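Side-chain contacts in Pbp related beta-lactamase (Pyrococcus abyssi, PDB 2QMI), which probably cleaves peptides as a serine peptidase of the penicillin-binding protein and beta-lactamase family, working as a self-compartmentalizing octamer: residues Gly58-Thr61 with Lys62-Thr65; Thr100-His103 with Leu104-Ser108; Ala143-Met146 with Glu147-Ala150; Ile264-Glu268 with Thr269-Lys273. One frame throughout, in Å; residues are numbered along the deposited sequence.

Contact 1 of 4, residues Gly58-Thr61 with Lys62-Thr65; sequences GSIT and KSFT
Lys62 runs back over the residues that precede it, and its tip arrives beside the hydroxyl of Ser59. Lys62 CB lies 3.2 Å from Ser59 O, CG stays close to that same carbonyl oxygen, and CD is already leaving it. The chain is straight through CG and CD and then bends at its last torsion (chi4 63°), which turns NZ in toward Ser59. There Lys62 NZ stands 2.8 Å from Ser59 OG. NZ has further partners: Tyr160 OH, Asn162 OD1 and the backbone O of Asp234 all hydrogen-bond to it, while Tyr160 OH also bonds Ser59 OG. A serine and a lysine three residues apart at the start of helix 61-74, with a tyrosine hydroxyl on both, fit the SxxK motif of penicillin-binding proteins and class C beta-lactamases, in which the serine is the nucleophile; Ser59 and Lys62 probably play these parts here. The backbone beneath is wound into a turn, Lys62 N donating to Ser59 O at 2.9 Å. Ile60 O takes the hydroxyl of Ser63, whose OG is 2.8 Å from Ile60 O, and Tyr247 OH is a second partner of Ser63 OG. Ile60 O also lies in the plane of the Phe64 ring at its edge, 3.4 Å from Phe64 CD2, while Tyr247 stacks on the ring. Thr61 OG1 bonds Gly58 O at 2.8 Å in the carbonyl plane, and Thr65 N closes a helical bond to Thr61 O.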
# COMPACT_ATOMS: atom_id res chain seq x y z
N GLY A 58 -7.69 -38.33 -14.78
CA GLY A 58 -7.24 -37.60 -15.95
C GLY A 58 -6.94 -38.45 -17.17
O GLY A 58 -7.64 -39.41 -17.47
N SER A 59 -5.86 -38.10 -17.87
CA SER A 59 -5.45 -38.80 -19.08
C SER A 59 -5.26 -40.31 -18.98
O SER A 59 -5.02 -40.96 -19.99
CB SER A 59 -4.17 -38.18 -19.63
OG SER A 59 -4.42 -36.90 -20.18
N ILE A 60 -5.36 -40.87 -17.78
CA ILE A 60 -5.21 -42.32 -17.67
C ILE A 60 -6.46 -42.90 -18.32
O ILE A 60 -6.52 -44.08 -18.68
CB ILE A 60 -5.09 -42.78 -16.20
CG1 ILE A 60 -3.84 -42.17 -15.58
CG2 ILE A 60 -5.01 -44.31 -16.13
CD1 ILE A 60 -3.63 -42.52 -14.11
N THR A 61 -7.46 -42.04 -18.49
CA THR A 61 -8.72 -42.41 -19.13
C THR A 61 -8.42 -42.76 -20.59
O THR A 61 -9.08 -43.61 -21.17
CB THR A 61 -9.76 -41.24 -19.11
OG1 THR A 61 -10.04 -40.85 -17.76
CG2 THR A 61 -11.06 -41.66 -19.79
N LYS A 62 -7.41 -42.11 -21.17
CA LYS A 62 -7.06 -42.36 -22.57
C LYS A 62 -6.82 -43.84 -22.88
O LYS A 62 -7.21 -44.31 -23.96
CB LYS A 62 -5.83 -41.54 -22.98
CG LYS A 62 -6.12 -40.04 -23.20
CD LYS A 62 -4.91 -39.31 -23.77
CE LYS A 62 -5.18 -37.83 -24.00
NZ LYS A 62 -5.47 -37.09 -22.74
N SER A 63 -6.20 -44.58 -21.97
CA SER A 63 -5.97 -46.00 -22.22
C SER A 63 -7.31 -46.73 -22.40
O SER A 63 -7.44 -47.62 -23.24
CB SER A 63 -5.14 -46.64 -21.10
OG SER A 63 -5.76 -46.56 -19.83
N PHE A 64 -8.31 -46.33 -21.62
CA PHE A 64 -9.64 -46.93 -21.72
C PHE A 64 -10.23 -46.66 -23.10
O PHE A 64 -10.74 -47.56 -23.75
CB PHE A 64 -10.55 -46.35 -20.64
CG PHE A 64 -10.22 -46.81 -19.26
CD1 PHE A 64 -10.98 -47.80 -18.64
CD2 PHE A 64 -9.15 -46.26 -18.57
CE1 PHE A 64 -10.69 -48.23 -17.35
CE2 PHE A 64 -8.84 -46.68 -17.28
CZ PHE A 64 -9.61 -47.67 -16.67
N THR A 65 -10.16 -45.41 -23.54
CA THR A 65 -10.68 -45.02 -24.83
C THR A 65 -10.01 -45.85 -25.93
O THR A 65 -10.66 -46.29 -26.88
CB THR A 65 -10.42 -43.53 -25.11
OG1 THR A 65 -11.18 -42.73 -24.20
CG2 THR A 65 -10.82 -43.17 -26.55
O HOH W 1 -3.80 -43.77 -20.69

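Contact 2 of 4, residues Thr100-His103 with Leu104-Ser108; sequences TVHH and LLTHS
Thr106 lays its methyl over one face of the His102 imidazole, a CH-pi contact in which Thr106 CG2 sits 4.2 Å from the ring centroid and 27° off its normal. With chi1 at 171°, His102 CG lies anti to the backbone N, which carries the ring along the helix to Thr106. The hydroxyl of Thr106 turns back to the last turn, OG1 lying 2.9 Å from His102 O and 3.1 Å from His103 O; its one proton is not assigned between them. Ser108 lies at the edge of the other imidazole, its OG in a weak bond of 3.4 Å with His103 ND1. Backbone bonds set these groups in place: Ser108 N donates to His103 O (2.9 Å, N-H...O 178°), and with positive phi at His107 the end of helix 101-105 forms a Schellman motif. At the other end Thr100 is the N-cap, its OG1 accepting from His103 N at 3.2 Å. Farther out, Tyr286 OH bonds His102 ND1, Tyr271 meets the His102 ring edge-to-face, and the His107 side chain touches Lys62. His107 N is poorly angled for the usual helical bond to His103 O, and this helix-end carbonyl is held instead by Ser108 N, with Thr106 OG1 close by.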
# COMPACT_ATOMS: atom_id res chain seq x y z
N THR A 100 -6.23 -40.46 -39.79
CA THR A 100 -6.87 -41.74 -39.48
C THR A 100 -7.04 -41.99 -37.99
O THR A 100 -6.46 -41.28 -37.16
CB THR A 100 -6.06 -42.91 -40.05
OG1 THR A 100 -4.82 -43.00 -39.35
CG2 THR A 100 -5.80 -42.71 -41.54
N VAL A 101 -7.81 -43.03 -37.65
CA VAL A 101 -8.04 -43.40 -36.26
C VAL A 101 -6.70 -43.69 -35.58
O VAL A 101 -6.52 -43.46 -34.38
CB VAL A 101 -8.93 -44.67 -36.15
CG1 VAL A 101 -9.15 -45.02 -34.68
CG2 VAL A 101 -10.26 -44.44 -36.85
N HIS A 102 -5.76 -44.19 -36.38
CA HIS A 102 -4.43 -44.51 -35.91
C HIS A 102 -3.69 -43.23 -35.55
O HIS A 102 -3.04 -43.16 -34.52
CB HIS A 102 -3.65 -45.26 -37.00
CG HIS A 102 -2.20 -45.45 -36.69
ND1 HIS A 102 -1.76 -46.34 -35.73
CD2 HIS A 102 -1.10 -44.86 -37.19
CE1 HIS A 102 -0.44 -46.28 -35.66
NE2 HIS A 102 -0.02 -45.39 -36.54
N HIS A 103 -3.79 -42.23 -36.43
CA HIS A 103 -3.14 -40.95 -36.19
C HIS A 103 -3.59 -40.34 -34.86
O HIS A 103 -2.77 -39.87 -34.07
CB HIS A 103 -3.43 -39.96 -37.33
CG HIS A 103 -2.85 -40.35 -38.65
ND1 HIS A 103 -1.57 -40.83 -38.79
CD2 HIS A 103 -3.37 -40.30 -39.90
CE1 HIS A 103 -1.32 -41.07 -40.07
NE2 HIS A 103 -2.40 -40.75 -40.76
N LEU A 104 -4.90 -40.34 -34.61
CA LEU A 104 -5.44 -39.78 -33.37
C LEU A 104 -4.94 -40.53 -32.15
O LEU A 104 -4.59 -39.92 -31.14
CB LEU A 104 -6.98 -39.82 -33.39
CG LEU A 104 -7.74 -39.01 -34.44
CD1 LEU A 104 -9.24 -39.19 -34.22
CD2 LEU A 104 -7.37 -37.54 -34.34
N LEU A 105 -4.90 -41.85 -32.23
CA LEU A 105 -4.44 -42.69 -31.13
C LEU A 105 -2.98 -42.38 -30.77
O LEU A 105 -2.59 -42.44 -29.61
CB LEU A 105 -4.55 -44.17 -31.50
CG LEU A 105 -5.93 -44.81 -31.59
CD1 LEU A 105 -5.82 -46.17 -32.28
CD2 LEU A 105 -6.52 -44.95 -30.19
N THR A 106 -2.19 -42.05 -31.79
CA THR A 106 -0.78 -41.77 -31.61
C THR A 106 -0.41 -40.29 -31.51
O THR A 106 0.77 -39.94 -31.42
CB THR A 106 0.05 -42.40 -32.76
OG1 THR A 106 -0.46 -41.93 -34.01
CG2 THR A 106 -0.05 -43.91 -32.72
N HIS A 107 -1.41 -39.41 -31.52
CA HIS A 107 -1.16 -37.97 -31.45
C HIS A 107 -0.24 -37.58 -32.60
O HIS A 107 0.70 -36.81 -32.40
CB HIS A 107 -0.49 -37.59 -30.14
CG HIS A 107 -1.30 -37.90 -28.92
ND1 HIS A 107 -2.45 -37.22 -28.60
CD2 HIS A 107 -1.12 -38.82 -27.94
CE1 HIS A 107 -2.95 -37.70 -27.48
NE2 HIS A 107 -2.16 -38.67 -27.06
N SER A 108 -0.50 -38.12 -33.78
CA SER A 108 0.31 -37.82 -34.96
C SER A 108 -0.48 -37.19 -36.12
O SER A 108 0.01 -37.16 -37.26
CB SER A 108 1.01 -39.10 -35.46
OG SER A 108 0.10 -40.05 -35.97

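Contact 3 of 4, residues Ala143-Met146 with Glu147-Ala150; sequences ARDM and EKWA
The loop between helices 136-142 and 162-176 winds through a series of overlapping turns here, and it packs against a second subunit of the octamer. Asp145 and Lys148 lie side by side and point the same way along the turn. Lys148 is extended until its final torsion (chi4 73°), where the bend brings NZ to 3.3 Å from Asp145 OD1, a salt bridge. The other carboxylate oxygen, OD2, forms a salt bridge with Lys374 of the second subunit, so one carboxylate is shared between a lysine of its own turn and one across the interface; two positive charges would probably stabilise its anionic form. Lys148 N donates to Asp145 O at 3.0 Å, and one residue later Trp149 N reaches Met146 O at 3.0 Å. Trp149 brings CB within 3.1 Å of Met146 O while its indole leads away, giving NE1 to Ser113 O and a cation-pi contact to Arg443 of the second subunit. Met146 packs instead on Thr163 and Leu167 of helix 162-176. A water bridges the two segments, donating to Arg144 O at 2.8 Å and accepting from Glu147 N at 2.9 Å.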
# COMPACT_ATOMS: atom_id res chain seq x y z
N ALA A 143 -13.59 -26.87 -32.04
CA ALA A 143 -12.46 -27.30 -32.86
C ALA A 143 -12.75 -27.43 -34.36
O ALA A 143 -11.97 -28.03 -35.10
CB ALA A 143 -11.91 -28.64 -32.33
N ARG A 144 -13.85 -26.83 -34.82
CA ARG A 144 -14.23 -26.91 -36.22
C ARG A 144 -13.14 -26.60 -37.25
O ARG A 144 -13.12 -27.20 -38.33
CB ARG A 144 -15.45 -26.02 -36.49
CG ARG A 144 -16.00 -26.20 -37.90
CD ARG A 144 -17.39 -25.64 -38.10
NE ARG A 144 -17.41 -24.19 -38.34
CZ ARG A 144 -18.13 -23.62 -39.31
NH1 ARG A 144 -18.87 -24.37 -40.12
NH2 ARG A 144 -18.12 -22.30 -39.46
N ASP A 145 -12.24 -25.68 -36.93
CA ASP A 145 -11.18 -25.31 -37.88
C ASP A 145 -9.81 -25.88 -37.54
O ASP A 145 -8.79 -25.37 -38.02
CB ASP A 145 -11.06 -23.78 -37.95
CG ASP A 145 -12.39 -23.09 -38.16
OD1 ASP A 145 -13.07 -23.42 -39.15
OD2 ASP A 145 -12.75 -22.21 -37.35
N MET A 146 -9.76 -26.94 -36.73
CA MET A 146 -8.47 -27.51 -36.33
C MET A 146 -7.60 -27.96 -37.51
O MET A 146 -6.37 -28.06 -37.38
CB MET A 146 -8.67 -28.68 -35.34
CG MET A 146 -9.35 -29.90 -35.91
SD MET A 146 -9.71 -31.11 -34.59
CE MET A 146 -8.05 -31.72 -34.23
N GLU A 147 -8.21 -28.23 -38.65
CA GLU A 147 -7.42 -28.64 -39.80
C GLU A 147 -6.47 -27.52 -40.22
O GLU A 147 -5.33 -27.78 -40.59
CB GLU A 147 -8.33 -29.02 -40.98
CG GLU A 147 -7.57 -29.32 -42.24
CD GLU A 147 -8.46 -29.52 -43.45
OE1 GLU A 147 -9.10 -30.59 -43.57
OE2 GLU A 147 -8.53 -28.58 -44.28
N LYS A 148 -6.93 -26.28 -40.14
CA LYS A 148 -6.12 -25.12 -40.51
C LYS A 148 -4.97 -24.89 -39.54
O LYS A 148 -4.09 -24.05 -39.78
CB LYS A 148 -6.97 -23.84 -40.53
CG LYS A 148 -8.13 -23.83 -41.49
CD LYS A 148 -8.70 -22.41 -41.59
CE LYS A 148 -9.94 -22.35 -42.46
NZ LYS A 148 -11.12 -22.96 -41.78
N TRP A 149 -4.97 -25.63 -38.44
CA TRP A 149 -3.96 -25.50 -37.40
C TRP A 149 -2.75 -26.42 -37.64
O TRP A 149 -1.66 -26.16 -37.13
CB TRP A 149 -4.61 -25.82 -36.06
CG TRP A 149 -3.83 -25.39 -34.85
CD1 TRP A 149 -3.36 -26.20 -33.86
CD2 TRP A 149 -3.51 -24.05 -34.46
NE1 TRP A 149 -2.78 -25.45 -32.87
CE2 TRP A 149 -2.86 -24.12 -33.22
CE3 TRP A 149 -3.72 -22.79 -35.05
CZ2 TRP A 149 -2.40 -22.98 -32.54
CZ3 TRP A 149 -3.27 -21.66 -34.38
CH2 TRP A 149 -2.61 -21.76 -33.13
N ALA A 150 -2.96 -27.48 -38.43
CA ALA A 150 -1.91 -28.45 -38.74
C ALA A 150 -0.60 -27.80 -39.20
O ALA A 150 -0.61 -26.73 -39.80
CB ALA A 150 -2.41 -29.42 -39.80
O HOH W 2 -10.98 -28.49 -39.50

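Contact 4 of 4, residues Ile264-Glu268 with Thr269-Lys273; sequences IEKME and TSYIK
Two first torsions near -60° bring Thr269 and Tyr271 back onto the helix end that precedes them. In Thr269 (chi1 -58°) OG1 lies beside its own backbone N and opposite the carbonyl carbon, and from there it donates to Glu265 O at 2.6 Å, tilted modestly from the carbonyl plane. In Tyr271 (chi1 -60°) CG lies beside the backbone N and the ring reaches back to Lys266, where Tyr271 OH donates to Lys266 O at 2.6 Å. Lys266 O meets the ring at its edge, 3.2 Å from Tyr271 CE2 and near the ring plane. Lys266 O also accepts from Thr269 N at 3.3 Å, and the two donors come from opposite faces of the carbonyl plane. Lys266 CB rests 3.7 Å from Tyr271 OH, while Thr269 CG2 stands over one face of the phenol, toward its rim. These bonds finish helix 261-267 as the chain passes into strand 272-273, an outermost strand of the antiparallel sheet; there Tyr271 and Ile272 both face Tyr284, a classic beta bulge. Tyr286 stacks on the Tyr271 ring and His102 meets it edge-to-face. The extended Glu268 chain puts OE1 in a salt bridge with Arg254 and OE2 in a hydrogen bond with Tyr315 OH.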
# COMPACT_ATOMS: atom_id res chain seq x y z
N ILE A 264 -3.78 -56.13 -27.27
CA ILE A 264 -3.07 -55.54 -26.13
C ILE A 264 -1.65 -55.19 -26.58
O ILE A 264 -1.10 -54.15 -26.21
CB ILE A 264 -3.02 -56.50 -24.94
CG1 ILE A 264 -4.44 -56.75 -24.42
CG2 ILE A 264 -2.15 -55.93 -23.83
CD1 ILE A 264 -4.50 -57.59 -23.16
N GLU A 265 -1.07 -56.05 -27.40
CA GLU A 265 0.28 -55.84 -27.91
C GLU A 265 0.34 -54.66 -28.87
O GLU A 265 1.37 -54.01 -29.01
CB GLU A 265 0.79 -57.10 -28.58
CG GLU A 265 1.35 -58.09 -27.58
CD GLU A 265 1.53 -59.47 -28.17
OE1 GLU A 265 2.04 -59.56 -29.32
OE2 GLU A 265 1.18 -60.45 -27.48
N LYS A 266 -0.77 -54.40 -29.54
CA LYS A 266 -0.82 -53.27 -30.47
C LYS A 266 -0.72 -51.98 -29.65
O LYS A 266 -0.04 -51.04 -30.04
CB LYS A 266 -2.12 -53.28 -31.27
CG LYS A 266 -2.15 -54.26 -32.43
CD LYS A 266 -3.33 -53.98 -33.37
CE LYS A 266 -3.36 -54.97 -34.52
NZ LYS A 266 -3.47 -56.37 -34.04
N MET A 267 -1.41 -51.96 -28.52
CA MET A 267 -1.43 -50.80 -27.64
C MET A 267 -0.08 -50.53 -26.98
O MET A 267 0.24 -49.38 -26.68
CB MET A 267 -2.50 -50.97 -26.56
CG MET A 267 -3.92 -51.07 -27.11
SD MET A 267 -5.16 -51.39 -25.84
CE MET A 267 -5.08 -49.85 -24.90
N GLU A 268 0.70 -51.59 -26.76
CA GLU A 268 2.01 -51.47 -26.12
C GLU A 268 3.14 -51.28 -27.12
O GLU A 268 4.32 -51.33 -26.75
CB GLU A 268 2.30 -52.72 -25.28
CG GLU A 268 1.24 -53.04 -24.23
CD GLU A 268 1.55 -54.31 -23.44
OE1 GLU A 268 2.53 -55.01 -23.78
OE2 GLU A 268 0.81 -54.61 -22.47
N THR A 269 2.80 -51.06 -28.39
CA THR A 269 3.82 -50.88 -29.41
C THR A 269 4.16 -49.40 -29.65
O THR A 269 3.27 -48.58 -29.84
CB THR A 269 3.38 -51.51 -30.76
OG1 THR A 269 3.10 -52.90 -30.57
CG2 THR A 269 4.48 -51.37 -31.81
N SER A 270 5.44 -49.08 -29.63
CA SER A 270 5.86 -47.70 -29.84
C SER A 270 5.80 -47.36 -31.33
O SER A 270 6.63 -47.81 -32.11
CB SER A 270 7.29 -47.50 -29.31
OG SER A 270 7.66 -46.13 -29.37
N TYR A 271 4.80 -46.55 -31.70
CA TYR A 271 4.62 -46.14 -33.09
C TYR A 271 5.34 -44.83 -33.40
O TYR A 271 5.66 -44.54 -34.54
CB TYR A 271 3.13 -45.96 -33.40
CG TYR A 271 2.33 -47.22 -33.22
CD1 TYR A 271 2.37 -48.25 -34.16
CD2 TYR A 271 1.58 -47.41 -32.06
CE1 TYR A 271 1.68 -49.44 -33.95
CE2 TYR A 271 0.89 -48.60 -31.84
CZ TYR A 271 0.95 -49.61 -32.79
OH TYR A 271 0.26 -50.78 -32.56
N ILE A 272 5.59 -44.03 -32.37
CA ILE A 272 6.25 -42.76 -32.59
C ILE A 272 7.01 -42.27 -31.35
O ILE A 272 6.63 -42.56 -30.22
CB ILE A 272 5.21 -41.69 -33.04
CG1 ILE A 272 5.92 -40.45 -33.58
CG2 ILE A 272 4.27 -41.34 -31.87
CD1 ILE A 272 4.98 -39.37 -34.09
N LYS A 273 8.08 -41.53 -31.58
CA LYS A 273 8.92 -41.00 -30.51
C LYS A 273 8.28 -39.76 -29.87
O LYS A 273 7.69 -38.93 -30.56
CB LYS A 273 10.31 -40.66 -31.06
CG LYS A 273 11.39 -40.37 -30.02
CD LYS A 273 12.67 -39.84 -30.69
CE LYS A 273 13.80 -39.58 -29.69
NZ LYS A 273 13.48 -38.48 -28.72

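From the N terminus the four contacts follow in series, each closing a local turn, and none nests in or crosses another. Contact 1 starts helix 61-74; contact 2 spans the short helix 101-105, and the two touch where Lys62 CE comes 4.1 Å from His107 CE1. Contact 3 lies farther along in the loop before helix 162-176, with its nearest atoms about 6 Å from contact 2, and faces another subunit. Contact 4, much later, joins helix 261-267 to the edge strand 272-273 and returns to contacts 1 and 2: Met267 CE packs on Ser63 O of contact 1, while Tyr271 and Ile272 pack against residues of contact 2.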